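Local coordinates for ERPC (Borrelia burgdorferi, PDB 4BXM), which probably binds the complement regulator factor H as an outer surface lipoprotein, recruiting it to the surface of the Lyme disease spirochaete, at residues N33-L38 / V142-I147; T94-G99 / G109-E114. One frame throughout, in Å; residues are numbered along the deposited sequence.

Contact 1 (N33-L38 / V142-I147); sequences NNWADL and VVEYAI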
loop_
_atom_site.group_PDB
_atom_site.type_symbol
_atom_site.label_atom_id
_atom_site.label_comp_id
_atom_site.label_asym_id
_atom_site.label_seq_id
_atom_site.Cartn_x
_atom_site.Cartn_y
_atom_site.Cartn_z
ATOM N N ASN A 33 13.197 -12.488 -3.324
ATOM C CA ASN A 33 12.019 -13.182 -2.922
ATOM C C ASN A 33 12.252 -13.912 -1.636
ATOM O O ASN A 33 13.386 -14.095 -1.193
ATOM C CB ASN A 33 11.699 -14.275 -3.905
ATOM C CG ASN A 33 11.388 -13.779 -5.285
ATOM O OD1 ASN A 33 10.615 -14.402 -5.993
ATOM N ND2 ASN A 33 12.006 -12.687 -5.683
ATOM N N ASN A 34 11.188 -14.366 -1.020
ATOM C CA ASN A 34 9.976 -14.723 -1.675
ATOM C C ASN A 34 9.001 -13.583 -1.749
ATOM O O ASN A 34 9.333 -12.507 -1.443
ATOM C CB ASN A 34 9.382 -15.915 -0.911
ATOM C CG ASN A 34 9.539 -15.794 0.605
ATOM O OD1 ASN A 34 10.375 -15.039 1.096
ATOM N ND2 ASN A 34 8.719 -16.525 1.339
ATOM N N TRP A 35 7.786 -13.861 -2.157
ATOM C CA TRP A 35 6.673 -13.094 -1.738
ATOM C C TRP A 35 6.417 -13.571 -0.315
ATOM O O TRP A 35 6.354 -14.740 -0.070
ATOM C CB TRP A 35 5.463 -13.327 -2.620
ATOM C CG TRP A 35 5.386 -12.524 -3.873
ATOM C CD1 TRP A 35 5.511 -12.994 -5.103
ATOM C CD2 TRP A 35 5.106 -11.131 -4.017
ATOM N NE1 TRP A 35 5.349 -12.021 -6.010
ATOM C CE2 TRP A 35 5.097 -10.855 -5.373
ATOM C CE3 TRP A 35 4.891 -10.089 -3.129
ATOM C CZ2 TRP A 35 4.892 -9.609 -5.871
ATOM C CZ3 TRP A 35 4.679 -8.870 -3.624
ATOM C CH2 TRP A 35 4.679 -8.628 -4.987
ATOM N N ALA A 36 6.311 -12.663 0.619
ATOM C CA ALA A 36 5.963 -12.974 2.025
ATOM C C ALA A 36 4.696 -12.200 2.413
ATOM O O ALA A 36 4.442 -11.111 1.858
ATOM C CB ALA A 36 7.100 -12.561 2.938
ATOM N N ASP A 37 3.901 -12.733 3.348
ATOM C CA ASP A 37 2.748 -12.004 3.876
ATOM C C ASP A 37 3.391 -10.933 4.757
ATOM O O ASP A 37 4.241 -11.285 5.573
ATOM C CB ASP A 37 1.902 -12.891 4.771
ATOM C CG ASP A 37 1.367 -14.069 4.066
ATOM O OD1 ASP A 37 0.974 -13.956 2.881
ATOM O OD2 ASP A 37 1.335 -15.139 4.708
ATOM N N LEU A 38 3.057 -9.651 4.599
ATOM C CA LEU A 38 3.658 -8.637 5.488
ATOM C C LEU A 38 2.776 -8.228 6.678
ATOM O O LEU A 38 3.226 -8.190 7.840
ATOM C CB LEU A 38 4.098 -7.411 4.692
ATOM C CG LEU A 38 4.714 -6.272 5.520
ATOM C CD1 LEU A 38 5.991 -6.705 6.229
ATOM C CD2 LEU A 38 4.932 -5.009 4.685
ATOM N N VAL A 142 14.373 -2.005 -5.282
ATOM C CA VAL A 142 13.119 -1.532 -4.733
ATOM C C VAL A 142 12.187 -2.665 -4.310
ATOM O O VAL A 142 12.136 -3.681 -4.931
ATOM C CB VAL A 142 12.393 -0.618 -5.712
ATOM C CG1 VAL A 142 13.373 0.422 -6.286
ATOM C CG2 VAL A 142 11.775 -1.453 -6.810
ATOM N N VAL A 143 11.430 -2.405 -3.266
ATOM C CA VAL A 143 10.416 -3.302 -2.705
ATOM C C VAL A 143 9.205 -3.388 -3.637
ATOM O O VAL A 143 8.840 -2.434 -4.375
ATOM C CB VAL A 143 10.044 -2.735 -1.304
ATOM C CG1 VAL A 143 9.030 -1.620 -1.516
ATOM C CG2 VAL A 143 9.485 -3.762 -0.335
ATOM N N GLU A 144 8.552 -4.521 -3.644
ATOM C CA GLU A 144 7.359 -4.661 -4.442
ATOM C C GLU A 144 6.248 -5.154 -3.529
ATOM O O GLU A 144 6.501 -5.931 -2.606
ATOM C CB GLU A 144 7.595 -5.625 -5.590
ATOM C CG GLU A 144 6.486 -5.621 -6.647
ATOM C CD GLU A 144 6.625 -6.733 -7.677
ATOM O OE1 GLU A 144 7.764 -7.246 -7.805
ATOM O OE2 GLU A 144 5.615 -7.087 -8.369
ATOM N N TYR A 145 5.021 -4.725 -3.778
ATOM C CA TYR A 145 3.943 -5.042 -2.874
ATOM C C TYR A 145 2.874 -5.733 -3.679
ATOM O O TYR A 145 2.719 -5.453 -4.845
ATOM C CB TYR A 145 3.342 -3.799 -2.141
ATOM C CG TYR A 145 4.256 -3.211 -1.115
ATOM C CD1 TYR A 145 4.286 -3.712 0.173
ATOM C CD2 TYR A 145 5.080 -2.155 -1.411
ATOM C CE1 TYR A 145 5.161 -3.210 1.121
ATOM C CE2 TYR A 145 5.895 -1.609 -0.458
ATOM C CZ TYR A 145 5.936 -2.131 0.816
ATOM O OH TYR A 145 6.803 -1.677 1.798
ATOM N N ALA A 146 2.094 -6.589 -3.013
ATOM C CA ALA A 146 0.889 -7.183 -3.625
ATOM C C ALA A 146 -0.269 -7.346 -2.666
ATOM O O ALA A 146 -0.111 -7.587 -1.442
ATOM C CB ALA A 146 1.220 -8.517 -4.290
ATOM N N ILE A 147 -1.441 -7.181 -3.241
ATOM C CA ILE A 147 -2.696 -7.217 -2.488
ATOM C C ILE A 147 -3.715 -7.953 -3.327
ATOM O O ILE A 147 -3.901 -7.648 -4.497
ATOM C CB ILE A 147 -3.307 -5.800 -2.242
ATOM C CG1 ILE A 147 -2.427 -5.004 -1.306
ATOM C CG2 ILE A 147 -4.691 -5.963 -1.658
ATOM C CD1 ILE A 147 -2.562 -3.492 -1.340
#

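Contact 2 (T94-G99 / G109-E114); sequences TSLYYG and GIQNKE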
loop_
_atom_site.group_PDB
_atom_site.type_symbol
_atom_site.label_atom_id
_atom_site.label_comp_id
_atom_site.label_asym_id
_atom_site.label_seq_id
_atom_site.Cartn_x
_atom_site.Cartn_y
_atom_site.Cartn_z
ATOM N N THR A 94 0.722 9.813 -4.993
ATOM C CA THR A 94 0.635 10.076 -3.577
ATOM C C THR A 94 1.112 11.489 -3.227
ATOM O O THR A 94 1.946 12.052 -3.945
ATOM C CB THR A 94 1.454 9.016 -2.851
ATOM O OG1 THR A 94 2.845 9.017 -3.262
ATOM C CG2 THR A 94 0.864 7.656 -3.232
ATOM N N SER A 95 0.622 12.054 -2.125
ATOM C CA SER A 95 1.108 13.335 -1.595
ATOM C C SER A 95 2.286 12.992 -0.725
ATOM O O SER A 95 3.378 13.601 -0.774
ATOM C CB SER A 95 -0.005 14.014 -0.786
ATOM O OG SER A 95 -0.657 13.010 0.000
ATOM N N LEU A 96 2.179 11.859 -0.090
ATOM C CA LEU A 96 3.218 11.433 0.807
ATOM C C LEU A 96 3.335 9.941 0.886
ATOM O O LEU A 96 2.331 9.275 0.972
ATOM C CB LEU A 96 2.850 12.027 2.170
ATOM C CG LEU A 96 3.918 12.028 3.186
ATOM C CD1 LEU A 96 5.029 13.004 2.774
ATOM C CD2 LEU A 96 3.236 12.427 4.496
ATOM N N TYR A 97 4.565 9.402 0.782
ATOM C CA TYR A 97 4.803 7.982 0.825
ATOM C C TYR A 97 5.928 7.697 1.812
ATOM O O TYR A 97 7.031 8.277 1.677
ATOM C CB TYR A 97 5.163 7.484 -0.583
ATOM C CG TYR A 97 5.451 6.019 -0.622
ATOM C CD1 TYR A 97 6.684 5.514 -0.222
ATOM C CD2 TYR A 97 4.478 5.094 -1.043
ATOM C CE1 TYR A 97 6.939 4.148 -0.182
ATOM C CE2 TYR A 97 4.709 3.733 -0.974
ATOM C CZ TYR A 97 5.957 3.250 -0.572
ATOM O OH TYR A 97 6.213 1.877 -0.607
ATOM N N TYR A 98 5.665 6.805 2.773
ATOM C CA TYR A 98 6.703 6.306 3.674
ATOM C C TYR A 98 7.098 4.881 3.419
ATOM O O TYR A 98 8.253 4.491 3.587
ATOM C CB TYR A 98 6.213 6.350 5.085
ATOM C CG TYR A 98 6.001 7.718 5.547
ATOM C CD1 TYR A 98 7.060 8.478 6.006
ATOM C CD2 TYR A 98 4.706 8.291 5.522
ATOM C CE1 TYR A 98 6.870 9.777 6.424
ATOM C CE2 TYR A 98 4.514 9.578 5.915
ATOM C CZ TYR A 98 5.604 10.303 6.394
ATOM O OH TYR A 98 5.424 11.556 6.826
ATOM N N GLY A 99 6.123 4.021 3.118
ATOM C CA GLY A 99 6.451 2.649 2.914
ATOM C C GLY A 99 6.764 1.981 4.228
ATOM O O GLY A 99 6.437 2.523 5.304
ATOM N N GLY A 109 9.879 10.305 4.554
ATOM C CA GLY A 109 8.830 10.406 3.527
ATOM C C GLY A 109 9.397 10.831 2.170
ATOM O O GLY A 109 10.519 11.379 2.080
ATOM N N ILE A 110 8.680 10.490 1.101
ATOM C CA ILE A 110 8.911 11.087 -0.247
ATOM C C ILE A 110 7.555 11.672 -0.664
ATOM O O ILE A 110 6.527 11.074 -0.394
ATOM C CB ILE A 110 9.561 10.086 -1.225
ATOM C CG1 ILE A 110 9.824 10.716 -2.617
ATOM C CG2 ILE A 110 8.786 8.761 -1.375
ATOM C CD1 ILE A 110 10.610 9.786 -3.492
ATOM N N GLN A 111 7.539 12.890 -1.189
ATOM C CA GLN A 111 6.331 13.567 -1.637
ATOM C C GLN A 111 6.156 13.389 -3.152
ATOM O O GLN A 111 7.135 13.323 -3.861
ATOM C CB GLN A 111 6.421 15.096 -1.388
ATOM C CG GLN A 111 5.689 15.502 -0.172
ATOM C CD GLN A 111 6.001 16.871 0.415
ATOM O OE1 GLN A 111 6.508 17.778 -0.204
ATOM N NE2 GLN A 111 5.638 16.997 1.681
ATOM N N ASN A 112 4.911 13.465 -3.614
ATOM C CA ASN A 112 4.594 13.376 -4.999
ATOM C C ASN A 112 5.041 12.097 -5.693
ATOM O O ASN A 112 5.278 12.126 -6.851
ATOM C CB ASN A 112 5.207 14.607 -5.736
ATOM C CG ASN A 112 4.813 15.901 -5.071
ATOM O OD1 ASN A 112 5.667 16.728 -4.705
ATOM N ND2 ASN A 112 3.544 16.052 -4.824
ATOM N N LYS A 113 5.186 10.983 -5.007
ATOM C CA LYS A 113 5.674 9.737 -5.711
ATOM C C LYS A 113 4.481 9.059 -6.404
ATOM O O LYS A 113 3.405 8.881 -5.815
ATOM C CB LYS A 113 6.279 8.806 -4.751
ATOM C CG LYS A 113 6.548 7.392 -5.236
ATOM C CD LYS A 113 7.076 6.582 -4.060
ATOM C CE LYS A 113 7.378 5.134 -4.430
ATOM N NZ LYS A 113 8.240 5.159 -5.632
ATOM N N GLU A 114 4.669 8.729 -7.640
ATOM C CA GLU A 114 3.711 8.130 -8.509
ATOM C C GLU A 114 3.770 6.630 -8.208
ATOM O O GLU A 114 4.826 6.048 -8.162
ATOM C CB GLU A 114 4.123 8.426 -9.976
ATOM C CG GLU A 114 3.039 8.175 -11.072
ATOM C CD GLU A 114 1.766 9.069 -10.945
ATOM O OE1 GLU A 114 1.845 10.234 -10.422
ATOM O OE2 GLU A 114 0.641 8.619 -11.355
HETATM O O HOH W 1 4.467 10.843 -2.302
#

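Contact 1 (N33-L38 / V142-I147)
Glu-144, Tyr-145 and Ala-146 meet Trp-35 and Leu-38 across an intervening strand: in the antiparallel sheet of this OspE-family protein, strand 21-29 runs between 35-45 and 142-148. The two segments are therefore second neighbours, with short axes 8.6 Å apart at closest approach and turned 67° against each other, and side chains must bridge the gap. Glu-144 comes first. Its CG stands anti to the backbone N (chi1 -168°), and the extended chain brings OE2 to 3.6 Å from Trp-35 CZ2, the carboxylate plane steeply inclined to the ring; the weakly positive ring hydrogens may suit this neighbour. OE1 has a long, weak ion pair with Lys-29. Tyr-145 serves the other face of the sheet, where Leu-38 CD2 touches the ring at its edge, 4.0 Å from CE1. A tyrosine suits this buried place because its ring packs with Phe-71 and Phe-130 while its hydroxyl bonds to Glu-103. Ala-146 returns to the Trp-35 face, and its small side chain lets the indole settle close to the strand. The six-membered end of the indole does the touching, with CH2 3.5 Å from Ala-146 CB and CZ3 equally near Ala-146 N.

Contact 2 (T94-G99 / G109-E114)
Tyr-97 and Ile-110 form the hydrogen-bonded pair of a short antiparallel strand pairing that ends the sheet on one side, strand 110-111 being outermost and 96-97 lying between it and 67-74. Helix 104-108 makes up part of the connection between them. Two backbone bonds hold the pair, Tyr-97 N to Ile-110 O and Ile-110 N to Tyr-97 O, each 2.8 Å. On the far side of 94-99, Ser-95 and Leu-96 both face Ser-73, a classic beta bulge. Gly-109 leaves the helix with positive phi, and its CA lies 3.6 Å from Tyr-98 CE1, where a side chain would be tight. Beside the pairing, Tyr-97 presents a ring to Lys-113: with CG anti to the backbone N (chi1 179°), one face receives Lys-113 CD, 4.2 Å from the ring centroid, in a CH-pi contact, while Gly-99 N lies over the opposite face toward the rim. Lysine suits the spot because its long methylene chain covers the aromatic face; the Tyr-97 hydroxyl bonds to Glu-103. Thr-94 grips Lys-113 O twice, through its backbone N at 3.0 Å and through OG1 on a carbonyl lone pair at 2.6 Å. A threonine can do this and still accept from water 1, which donates to Thr-94 OG1 and Ile-110 O and accepts from Lys-113 N at 2.8 Å.

Both contacts belong to the same antiparallel sheet, with centres about 19 Å apart, and contact 2 is nested along the chain inside the loop closed by contact 1. Contact 1 is partly buried and joins strands separated by a third, so it relies on side-chain packing, an indole against a carboxylate, a methyl group and the strand backbone, and a leucine at a tyrosine edge. Contact 2, at the surface, joins neighbouring short strands and relies chiefly on backbone hydrogen bonds, helped by a threonine hydroxyl and a water. The two meet through their tyrosines: Tyr-145 CE2 packs 3.5 Å from Tyr-97 OH, and both hydroxyls bond to the carboxylate of Glu-103, one at each oxygen.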